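Local coordinates for protein group 1 truncated hemoglobin GlbN (Synechocystis sp., PDB 1S69) that binds one heme per subunit and forms a very stable complex with oxygen, as a small group 1 truncated hemoglobin, at residues A[49-52]-A[53-57]; A[77-80]-A[81-85]; A[115-118]-A[119-123]. All coordinates share one frame; numbering follows the deposited sequence.

Interaction 1 of 3, residues A[49-52]-A[53-57]; sequences AFLT and YAFGG. With HEM (protoporphyrin IX containing Fe), chain D.
A Schellman motif ends helix 40-54: Gly57 N reaches back to Thr52 O (2.7 Å), inside which Gly56 N bonds Tyr53 O, with Gly56 at positive phi as the C-prime residue. Just before it, ordinary i to i+4 bonds hold, among them Ala54 N to Phe50 O at 2.8 Å. Phe50 packs on the heme margin. Its CB rests on the methyl carbon HEM CMA at 3.5 Å. A chi1 of -175° swings the ring away from the backbone N, putting Phe50 CE2 3.3 Å from the second methyl, HEM CMB. Tyr53 comes to the Phe50 ring edge first, a T-shaped pair with centroids 5.5 Å apart and planes at 64°, its CD2 standing over the rim of the Phe50 face. Ala54 CB touches the same ring at Phe50 CE2, 3.8 Å away. In the 2-on-2 globin fold this side of helix 40-54 borders the heme, and Phe50 belongs to its pocket; Tyr61, whose hydroxyl is hydrogen-bonded to the heme, adds a further edge-to-face contact with Phe50. An alanine here would keep CB against HEM CMA but is likely to open a gap beside HEM CMB and deprive the Tyr53 edge of its aromatic face. On another side of the helix Leu51 and Phe55 lie side by side, Leu51 CB making a CH-pi contact 4.3 Å from the Phe55 ring centroid. Leu4, Tyr5 and Leu8 of helix 4-8 pack on Phe55, and Thr52 OG1 bonds Lys48 O within the helix.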
loop_
_atom_site.group_PDB
_atom_site.type_symbol
_atom_site.label_atom_id
_atom_site.label_comp_id
_atom_site.label_asym_id
_atom_site.label_seq_id
_atom_site.Cartn_x
_atom_site.Cartn_y
_atom_site.Cartn_z
ATOM N N ALA A 49 -1.126 -0.987 -9.761
ATOM C CA ALA A 49 -0.815 -2.283 -10.338
ATOM C C ALA A 49 -0.562 -3.364 -9.254
ATOM O O ALA A 49 -1.017 -4.520 -9.373
ATOM C CB ALA A 49 0.387 -2.149 -11.268
ATOM N N PHE A 50 0.155 -2.976 -8.205
ATOM C CA PHE A 50 0.457 -3.881 -7.093
ATOM C C PHE A 50 -0.790 -4.304 -6.306
ATOM O O PHE A 50 -0.993 -5.481 -6.069
ATOM C CB PHE A 50 1.521 -3.310 -6.112
ATOM C CG PHE A 50 1.892 -4.315 -5.071
ATOM C CD1 PHE A 50 2.854 -5.299 -5.351
ATOM C CD2 PHE A 50 1.155 -4.404 -3.902
ATOM C CE1 PHE A 50 3.097 -6.328 -4.442
ATOM C CE2 PHE A 50 1.410 -5.444 -2.956
ATOM C CZ PHE A 50 2.391 -6.385 -3.249
ATOM N N LEU A 51 -1.631 -3.367 -5.932
ATOM C CA LEU A 51 -2.821 -3.715 -5.161
ATOM C C LEU A 51 -3.829 -4.461 -6.024
ATOM O O LEU A 51 -4.527 -5.298 -5.535
ATOM C CB LEU A 51 -3.443 -2.472 -4.547
ATOM C CG LEU A 51 -2.570 -1.821 -3.441
ATOM C CD1 LEU A 51 -3.261 -0.593 -2.910
ATOM C CD2 LEU A 51 -2.225 -2.792 -2.272
ATOM N N THR A 52 -3.865 -4.144 -7.329
ATOM C CA THR A 52 -4.702 -4.911 -8.238
ATOM C C THR A 52 -4.325 -6.399 -8.166
ATOM O O THR A 52 -5.199 -7.233 -8.012
ATOM C CB THR A 52 -4.595 -4.355 -9.653
ATOM O OG1 THR A 52 -5.220 -3.062 -9.659
ATOM C CG2 THR A 52 -5.403 -5.214 -10.662
ATOM N N TYR A 53 -3.038 -6.690 -8.276
ATOM C CA TYR A 53 -2.458 -8.018 -8.063
ATOM C C TYR A 53 -2.738 -8.576 -6.626
ATOM O O TYR A 53 -3.254 -9.695 -6.450
ATOM C CB TYR A 53 -0.938 -7.966 -8.385
ATOM C CG TYR A 53 -0.147 -8.941 -7.612
ATOM C CD1 TYR A 53 -0.117 -10.300 -8.003
ATOM C CD2 TYR A 53 0.501 -8.537 -6.413
ATOM C CE1 TYR A 53 0.567 -11.240 -7.242
ATOM C CE2 TYR A 53 1.173 -9.449 -5.630
ATOM C CZ TYR A 53 1.210 -10.793 -6.038
ATOM O OH TYR A 53 1.921 -11.657 -5.243
ATOM N N ALA A 54 -2.427 -7.799 -5.616
ATOM C CA ALA A 54 -2.572 -8.247 -4.239
ATOM C C ALA A 54 -4.023 -8.565 -3.878
ATOM O O ALA A 54 -4.259 -9.389 -3.004
ATOM C CB ALA A 54 -1.968 -7.226 -3.261
ATOM N N PHE A 55 -4.978 -7.917 -4.560
ATOM C CA PHE A 55 -6.410 -8.083 -4.236
ATOM C C PHE A 55 -7.044 -9.122 -5.225
ATOM O O PHE A 55 -8.255 -9.250 -5.274
ATOM C CB PHE A 55 -7.134 -6.722 -4.335
ATOM C CG PHE A 55 -6.694 -5.681 -3.280
ATOM C CD1 PHE A 55 -5.965 -6.041 -2.120
ATOM C CD2 PHE A 55 -7.059 -4.330 -3.452
ATOM C CE1 PHE A 55 -5.572 -5.055 -1.191
ATOM C CE2 PHE A 55 -6.690 -3.365 -2.519
ATOM C CZ PHE A 55 -5.957 -3.727 -1.413
ATOM N N GLY A 56 -6.191 -9.801 -6.013
ATOM C CA GLY A 56 -6.565 -10.912 -6.879
ATOM C C GLY A 56 -7.061 -10.521 -8.260
ATOM O O GLY A 56 -7.615 -11.328 -8.989
ATOM N N GLY A 57 -6.846 -9.261 -8.624
ATOM C CA GLY A 57 -7.238 -8.749 -9.914
ATOM C C GLY A 57 -6.289 -9.094 -11.043
ATOM O O GLY A 57 -6.648 -8.875 -12.190
HETATM C CHA HEM D . 7.878 1.623 -3.278
HETATM C CHB HEM D . 4.180 -1.345 -2.090
HETATM C CHC HEM D . 5.101 -0.540 2.603
HETATM C CHD HEM D . 7.632 3.391 1.228
HETATM C C1A HEM D . 6.831 0.693 -3.346
HETATM C C2A HEM D . 6.316 0.092 -4.562
HETATM C C3A HEM D . 5.288 -0.686 -4.246
HETATM C C4A HEM D . 5.100 -0.632 -2.827
HETATM C CMA HEM D . 4.419 -1.492 -5.254
HETATM C CAA HEM D . 6.900 0.404 -5.962
HETATM C CBA HEM D . 7.755 -0.832 -6.295
HETATM C CGA HEM D . 8.292 -0.945 -7.716
HETATM O O1A HEM D . 9.272 -0.238 -7.915
HETATM O O2A HEM D . 7.803 -1.736 -8.617
HETATM C C1B HEM D . 4.165 -1.402 -0.712
HETATM C C2B HEM D . 3.264 -2.223 0.021
HETATM C C3B HEM D . 3.524 -2.040 1.346
HETATM C C4B HEM D . 4.581 -1.047 1.432
HETATM C CMB HEM D . 2.220 -3.179 -0.655
HETATM C CAB HEM D . 2.836 -2.614 2.652
HETATM C CBB HEM D . 1.485 -2.713 2.863
HETATM C C1C HEM D . 5.881 0.623 2.634
HETATM C C2C HEM D . 6.234 1.340 3.835
HETATM C C3C HEM D . 6.897 2.443 3.419
HETATM C C4C HEM D . 6.984 2.449 1.983
HETATM C CMC HEM D . 5.857 0.821 5.275
HETATM C CAC HEM D . 7.510 3.618 4.205
HETATM C CBC HEM D . 6.773 4.227 5.123
HETATM C C1D HEM D . 7.947 3.272 -0.092
HETATM C C2D HEM D . 8.799 4.158 -0.809
HETATM C C3D HEM D . 8.877 3.570 -2.178
HETATM C C4D HEM D . 8.091 2.395 -2.181
HETATM C CMD HEM D . 9.495 5.430 -0.321
HETATM C CAD HEM D . 9.628 4.105 -3.380
HETATM C CBD HEM D . 11.023 3.547 -3.085
HETATM C CGD HEM D . 12.046 4.321 -3.854
HETATM O O1D HEM D . 12.266 3.991 -5.010
HETATM O O2D HEM D . 12.656 5.257 -3.324
HETATM N NA HEM D . 6.034 0.247 -2.327
HETATM N NB HEM D . 4.960 -0.660 0.171
HETATM N NC HEM D . 6.358 1.326 1.548
HETATM N ND HEM D . 7.563 2.216 -0.920
HETATM FE FE HEM D . 6.243 0.798 -0.395
#

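Interaction 2 of 3, residues A[77-80]-A[81-85]; sequences HGLN and GEHFD. With HEM (protoporphyrin IX containing Fe), chain D.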
loop_
_atom_site.group_PDB
_atom_site.type_symbol
_atom_site.label_atom_id
_atom_site.label_comp_id
_atom_site.label_asym_id
_atom_site.label_seq_id
_atom_site.Cartn_x
_atom_site.Cartn_y
_atom_site.Cartn_z
ATOM N N HIS A 77 17.654 4.835 5.805
ATOM C CA HIS A 77 16.670 5.850 6.289
ATOM C C HIS A 77 15.872 5.381 7.453
ATOM O O HIS A 77 14.838 5.974 7.778
ATOM C CB HIS A 77 15.769 6.390 5.147
ATOM C CG HIS A 77 16.579 6.874 3.963
ATOM N ND1 HIS A 77 17.281 8.070 3.950
ATOM C CD2 HIS A 77 16.916 6.246 2.819
ATOM C CE1 HIS A 77 17.969 8.166 2.829
ATOM N NE2 HIS A 77 17.760 7.071 2.128
ATOM N N GLY A 78 16.304 4.276 8.068
ATOM C CA GLY A 78 15.690 3.850 9.318
ATOM C C GLY A 78 14.273 3.285 9.196
ATOM O O GLY A 78 13.515 3.232 10.190
ATOM N N LEU A 79 13.910 2.801 8.011
ATOM C CA LEU A 79 12.528 2.253 7.881
ATOM C C LEU A 79 12.331 1.095 8.884
ATOM O O LEU A 79 13.075 0.131 8.835
ATOM C CB LEU A 79 12.278 1.744 6.444
ATOM C CG LEU A 79 10.823 1.261 6.204
ATOM C CD1 LEU A 79 9.928 2.531 6.150
ATOM C CD2 LEU A 79 10.781 0.409 4.861
ATOM N N ASN A 80 11.283 1.192 9.711
ATOM C CA ASN A 80 10.954 0.213 10.757
ATOM C C ASN A 80 9.428 -0.137 10.906
ATOM O O ASN A 80 8.589 0.319 10.113
ATOM C CB ASN A 80 11.534 0.707 12.114
ATOM C CG ASN A 80 10.828 1.971 12.633
ATOM O OD1 ASN A 80 9.619 2.185 12.420
ATOM N ND2 ASN A 80 11.592 2.825 13.302
ATOM N N GLY A 81 9.094 -0.910 11.944
ATOM C CA GLY A 81 7.746 -1.421 12.194
ATOM C C GLY A 81 6.716 -0.331 12.414
ATOM O O GLY A 81 5.554 -0.473 12.024
ATOM N N GLU A 82 7.147 0.787 12.994
ATOM C CA GLU A 82 6.243 1.911 13.241
ATOM C C GLU A 82 5.803 2.576 11.940
ATOM O O GLU A 82 4.646 2.935 11.803
ATOM C CB GLU A 82 6.915 2.989 14.085
ATOM C CG GLU A 82 7.716 2.407 15.214
ATOM C CD GLU A 82 6.858 1.846 16.320
ATOM O OE1 GLU A 82 6.377 0.640 16.242
ATOM O OE2 GLU A 82 6.700 2.639 17.285
ATOM N N HIS A 83 6.752 2.774 11.020
ATOM C CA HIS A 83 6.458 3.281 9.667
ATOM C C HIS A 83 5.549 2.318 8.946
ATOM O O HIS A 83 4.605 2.733 8.313
ATOM C CB HIS A 83 7.754 3.397 8.869
ATOM C CG HIS A 83 8.773 4.229 9.559
ATOM N ND1 HIS A 83 10.088 3.849 9.731
ATOM C CD2 HIS A 83 8.635 5.429 10.167
ATOM C CE1 HIS A 83 10.712 4.793 10.402
ATOM N NE2 HIS A 83 9.843 5.751 10.693
ATOM N N PHE A 84 5.878 1.023 8.985
ATOM C CA PHE A 84 5.000 -0.016 8.408
ATOM C C PHE A 84 3.531 0.087 8.934
ATOM O O PHE A 84 2.540 0.042 8.165
ATOM C CB PHE A 84 5.605 -1.392 8.699
ATOM C CG PHE A 84 4.879 -2.522 7.976
ATOM C CD1 PHE A 84 5.301 -2.936 6.705
ATOM C CD2 PHE A 84 3.755 -3.122 8.553
ATOM C CE1 PHE A 84 4.628 -3.938 6.025
ATOM C CE2 PHE A 84 3.043 -4.163 7.879
ATOM C CZ PHE A 84 3.493 -4.576 6.620
ATOM N N ASP A 85 3.387 0.187 10.251
ATOM C CA ASP A 85 2.059 0.287 10.823
ATOM C C ASP A 85 1.334 1.593 10.412
ATOM O O ASP A 85 0.127 1.568 10.227
ATOM C CB ASP A 85 2.167 0.229 12.347
ATOM C CG ASP A 85 2.549 -1.120 12.844
ATOM O OD1 ASP A 85 2.378 -2.173 12.180
ATOM O OD2 ASP A 85 3.098 -1.228 13.921
HETATM C CHA HEM D . 7.878 1.623 -3.278
HETATM C CHB HEM D . 4.180 -1.345 -2.090
HETATM C CHC HEM D . 5.101 -0.540 2.603
HETATM C CHD HEM D . 7.632 3.391 1.228
HETATM C C1A HEM D . 6.831 0.693 -3.346
HETATM C C2A HEM D . 6.316 0.092 -4.562
HETATM C C3A HEM D . 5.288 -0.686 -4.246
HETATM C C4A HEM D . 5.100 -0.632 -2.827
HETATM C CMA HEM D . 4.419 -1.492 -5.254
HETATM C CAA HEM D . 6.900 0.404 -5.962
HETATM C CBA HEM D . 7.755 -0.832 -6.295
HETATM C CGA HEM D . 8.292 -0.945 -7.716
HETATM O O1A HEM D . 9.272 -0.238 -7.915
HETATM O O2A HEM D . 7.803 -1.736 -8.617
HETATM C C1B HEM D . 4.165 -1.402 -0.712
HETATM C C2B HEM D . 3.264 -2.223 0.021
HETATM C C3B HEM D . 3.524 -2.040 1.346
HETATM C C4B HEM D . 4.581 -1.047 1.432
HETATM C CMB HEM D . 2.220 -3.179 -0.655
HETATM C CAB HEM D . 2.836 -2.614 2.652
HETATM C CBB HEM D . 1.485 -2.713 2.863
HETATM C C1C HEM D . 5.881 0.623 2.634
HETATM C C2C HEM D . 6.234 1.340 3.835
HETATM C C3C HEM D . 6.897 2.443 3.419
HETATM C C4C HEM D . 6.984 2.449 1.983
HETATM C CMC HEM D . 5.857 0.821 5.275
HETATM C CAC HEM D . 7.510 3.618 4.205
HETATM C CBC HEM D . 6.773 4.227 5.123
HETATM C C1D HEM D . 7.947 3.272 -0.092
HETATM C C2D HEM D . 8.799 4.158 -0.809
HETATM C C3D HEM D . 8.877 3.570 -2.178
HETATM C C4D HEM D . 8.091 2.395 -2.181
HETATM C CMD HEM D . 9.495 5.430 -0.321
HETATM C CAD HEM D . 9.628 4.105 -3.380
HETATM C CBD HEM D . 11.023 3.547 -3.085
HETATM C CGD HEM D . 12.046 4.321 -3.854
HETATM O O1D HEM D . 12.266 3.991 -5.010
HETATM O O2D HEM D . 12.656 5.257 -3.324
HETATM N NA HEM D . 6.034 0.247 -2.327
HETATM N NB HEM D . 4.960 -0.660 0.171
HETATM N NC HEM D . 6.358 1.326 1.548
HETATM N ND HEM D . 7.563 2.216 -0.920
HETATM FE FE HEM D . 6.243 0.798 -0.395
#
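Gly78 leaves helix 66-77 with positive phi, the chain runs extended through Leu79 and Asn80, and helix 81-98 starts at Gly81, its first turn closed by Phe84 N bonding Asn80 O at 3.0 Å. Asn80 is the N-cap and forms a capping box with His83, the two side chains each bonding the other's backbone N. A chi1 of 68° tucks the Asn80 amide back over the start of the helix; OD1 takes His83 N at 3.2 Å, the donor nearly in line with the side-chain carbonyl, and a weak, bent bond from Glu82 N at 2.9 Å. Two amide N-H groups of the first turn, which have no helical acceptor ahead of them, are thereby served by one oxygen. In return His83 ND1 accepts Asn80 N at 2.9 Å, the donor 18° out of the imidazole plane; this use of ND1 is consistent with a neutral ring protonated at NE2. The amide and the imidazole are stacked with planes only 1° apart, OD1 standing over one face toward the rim, so stacking and the bond to ND1 together limit the rotation of the ring. Gly78 O lies at the edge of the same ring, 3.2 Å from His83 CE1, and Phe34 makes an edge-to-face pair with it. The turn also borders the heme, in the pocket of this globin fold. Leu79 packs on His70, the proximal iron ligand, and its CD1 lies 3.6 Å from His83 CB. The same Leu79 CD1 is 3.3 Å from the vinyl carbon HEM CAC. Phe84 CA sits 3.4 Å from the methyl carbon HEM CMC.

Interaction 3 of 3, residues A[115-118]-A[119-123]; sequences PAHK and RDVLN. With HEM (protoporphyrin IX containing Fe), chain D.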
loop_
_atom_site.group_PDB
_atom_site.type_symbol
_atom_site.label_atom_id
_atom_site.label_comp_id
_atom_site.label_asym_id
_atom_site.label_seq_id
_atom_site.Cartn_x
_atom_site.Cartn_y
_atom_site.Cartn_z
ATOM N N PRO A 115 2.776 -11.309 7.355
ATOM C CA PRO A 115 4.221 -11.466 7.535
ATOM C C PRO A 115 5.037 -11.559 6.240
ATOM O O PRO A 115 6.123 -11.004 6.195
ATOM C CB PRO A 115 4.341 -12.816 8.284
ATOM C CG PRO A 115 3.084 -12.897 9.088
ATOM C CD PRO A 115 2.001 -12.225 8.224
ATOM N N ALA A 116 4.552 -12.266 5.232
ATOM C CA ALA A 116 5.285 -12.343 3.954
ATOM C C ALA A 116 5.423 -10.954 3.295
ATOM O O ALA A 116 6.369 -10.710 2.532
ATOM C CB ALA A 116 4.611 -13.319 2.984
ATOM N N HIS A 117 4.479 -10.051 3.582
ATOM C CA HIS A 117 4.641 -8.665 3.173
ATOM C C HIS A 117 5.574 -7.843 4.092
ATOM O O HIS A 117 6.554 -7.244 3.642
ATOM C CB HIS A 117 3.269 -7.989 3.078
ATOM C CG HIS A 117 3.371 -6.617 2.513
ATOM N ND1 HIS A 117 3.921 -6.377 1.272
ATOM C CD2 HIS A 117 3.067 -5.416 3.037
ATOM C CE1 HIS A 117 3.901 -5.082 1.037
ATOM N NE2 HIS A 117 3.401 -4.477 2.101
ATOM N N LYS A 118 5.250 -7.830 5.398
ATOM C CA LYS A 118 6.026 -7.090 6.417
ATOM C C LYS A 118 7.525 -7.445 6.445
ATOM O O LYS A 118 8.361 -6.544 6.520
ATOM C CB LYS A 118 5.443 -7.328 7.801
ATOM C CG LYS A 118 5.981 -6.337 8.845
ATOM C CD LYS A 118 5.345 -6.507 10.182
ATOM C CE LYS A 118 5.989 -5.503 11.154
ATOM N NZ LYS A 118 5.207 -5.534 12.472
ATOM N N ARG A 119 7.861 -8.755 6.462
ATOM C CA ARG A 119 9.259 -9.192 6.567
ATOM C C ARG A 119 10.060 -8.701 5.362
ATOM O O ARG A 119 11.196 -8.297 5.476
ATOM C CB ARG A 119 9.333 -10.720 6.617
ATOM C CG ARG A 119 8.919 -11.299 7.944
ATOM C CD ARG A 119 10.016 -11.165 8.878
ATOM N NE ARG A 119 9.625 -11.612 10.194
ATOM C CZ ARG A 119 10.419 -12.236 11.023
ATOM N NH1 ARG A 119 11.670 -12.526 10.668
ATOM N NH2 ARG A 119 9.930 -12.611 12.197
ATOM N N ASP A 120 9.460 -8.776 4.182
ATOM C CA ASP A 120 10.184 -8.352 2.969
ATOM C C ASP A 120 10.356 -6.829 2.894
ATOM O O ASP A 120 11.489 -6.346 2.723
ATOM C CB ASP A 120 9.498 -8.912 1.732
ATOM C CG ASP A 120 9.947 -10.353 1.422
ATOM O OD1 ASP A 120 11.125 -10.718 1.568
ATOM O OD2 ASP A 120 9.142 -11.178 0.986
ATOM N N VAL A 121 9.268 -6.095 3.083
ATOM C CA VAL A 121 9.298 -4.640 3.100
ATOM C C VAL A 121 10.360 -4.190 4.098
ATOM O O VAL A 121 11.221 -3.358 3.797
ATOM C CB VAL A 121 7.888 -4.023 3.494
ATOM C CG1 VAL A 121 8.013 -2.520 3.813
ATOM C CG2 VAL A 121 6.820 -4.207 2.371
ATOM N N LEU A 122 10.301 -4.720 5.318
ATOM C CA LEU A 122 11.278 -4.276 6.330
ATOM C C LEU A 122 12.649 -4.982 6.241
ATOM O O LEU A 122 13.548 -4.716 7.039
ATOM C CB LEU A 122 10.655 -4.426 7.757
ATOM C CG LEU A 122 9.375 -3.596 8.010
ATOM C CD1 LEU A 122 8.812 -3.882 9.377
ATOM C CD2 LEU A 122 9.614 -2.070 7.784
ATOM N N ASN A 123 12.800 -5.915 5.289
ATOM C CA ASN A 123 14.088 -6.568 5.030
ATOM C C ASN A 123 14.534 -7.322 6.307
ATOM O O ASN A 123 15.695 -7.215 6.731
ATOM C CB ASN A 123 15.169 -5.538 4.664
ATOM C CG ASN A 123 15.094 -5.088 3.185
ATOM O OD1 ASN A 123 16.128 -5.043 2.569
ATOM N ND2 ASN A 123 13.907 -4.731 2.647
HETATM C CHA HEM D . 7.878 1.623 -3.278
HETATM C CHB HEM D . 4.180 -1.345 -2.090
HETATM C CHC HEM D . 5.101 -0.540 2.603
HETATM C CHD HEM D . 7.632 3.391 1.228
HETATM C C1A HEM D . 6.831 0.693 -3.346
HETATM C C2A HEM D . 6.316 0.092 -4.562
HETATM C C3A HEM D . 5.288 -0.686 -4.246
HETATM C C4A HEM D . 5.100 -0.632 -2.827
HETATM C CMA HEM D . 4.419 -1.492 -5.254
HETATM C CAA HEM D . 6.900 0.404 -5.962
HETATM C CBA HEM D . 7.755 -0.832 -6.295
HETATM C CGA HEM D . 8.292 -0.945 -7.716
HETATM O O1A HEM D . 9.272 -0.238 -7.915
HETATM O O2A HEM D . 7.803 -1.736 -8.617
HETATM C C1B HEM D . 4.165 -1.402 -0.712
HETATM C C2B HEM D . 3.264 -2.223 0.021
HETATM C C3B HEM D . 3.524 -2.040 1.346
HETATM C C4B HEM D . 4.581 -1.047 1.432
HETATM C CMB HEM D . 2.220 -3.179 -0.655
HETATM C CAB HEM D . 2.836 -2.614 2.652
HETATM C CBB HEM D . 1.485 -2.713 2.863
HETATM C C1C HEM D . 5.881 0.623 2.634
HETATM C C2C HEM D . 6.234 1.340 3.835
HETATM C C3C HEM D . 6.897 2.443 3.419
HETATM C C4C HEM D . 6.984 2.449 1.983
HETATM C CMC HEM D . 5.857 0.821 5.275
HETATM C CAC HEM D . 7.510 3.618 4.205
HETATM C CBC HEM D . 6.773 4.227 5.123
HETATM C C1D HEM D . 7.947 3.272 -0.092
HETATM C C2D HEM D . 8.799 4.158 -0.809
HETATM C C3D HEM D . 8.877 3.570 -2.178
HETATM C C4D HEM D . 8.091 2.395 -2.181
HETATM C CMD HEM D . 9.495 5.430 -0.321
HETATM C CAD HEM D . 9.628 4.105 -3.380
HETATM C CBD HEM D . 11.023 3.547 -3.085
HETATM C CGD HEM D . 12.046 4.321 -3.854
HETATM O O1D HEM D . 12.266 3.991 -5.010
HETATM O O2D HEM D . 12.656 5.257 -3.324
HETATM N NA HEM D . 6.034 0.247 -2.327
HETATM N NB HEM D . 4.960 -0.660 0.171
HETATM N NC HEM D . 6.358 1.326 1.548
HETATM N ND HEM D . 7.563 2.216 -0.920
HETATM FE FE HEM D . 6.243 0.798 -0.395
#
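His117 NE2 is covalently joined to HEM CAB, the inner carbon of a former vinyl group, by a bond stretched to 2.0 Å in the model. The first torsion (chi1 -173°) carries the imidazole away from the backbone N and out to the porphyrin, which it meets edge-on, HEM C3B lying in the ring plane. Val121, one turn later, covers a face of this imidazole: its CG2 is 3.6 Å from the ring centroid in a CH-pi contact, nearest His117 CE1 at 3.3 Å. The other branch, Val121 CG1, lies 3.7 Å from the meso carbon HEM CHC, so the two branches bridge histidine and heme. ND1 of His117 bonds a citrate, probably from the crystallisation liquor. Behind this shell the helical bond from Val121 N to His117 O (3.0 Å) fixes the spacing of the pair. Beside it, the extended Lys118 chain lays CE against Leu122 CD1 at 3.7 Å. Farther out, Asp120 OD1 forms a salt bridge with Arg67 NE of helix 66-77. Asn123 ends the helix in a Schellman motif, its N bonded to Asp120 O at 2.9 Å, and its ND2 bonds Arg67 O. Helix 115-121 thus carries the covalent heme attachment site, a histidine-to-vinyl-carbon link, of this group 1 truncated hemoglobin.

In the fold
From the N terminus, interaction 1 comes first, ending helix 40-54; interaction 2 covers the short loop from helix 66-77 and the start of helix 81-98; interaction 3 spans the whole of the terminal helix 115-121 and its end. They follow in series, none nesting or crossing, and as continuous stretches none closes a long loop. All three touch the heme. Interactions 1 and 2 lie on opposite sides of the chain's centre, their centres about 23 Å apart. Interactions 2 and 3 meet directly: Phe84 CE1 packs 3.5 Å from Lys118 CA, and Leu122 fits against Leu79, tying helix 81-98 to helix 115-121. Interactions 1 and 3 come within about 5 Å at their nearest atoms without touching.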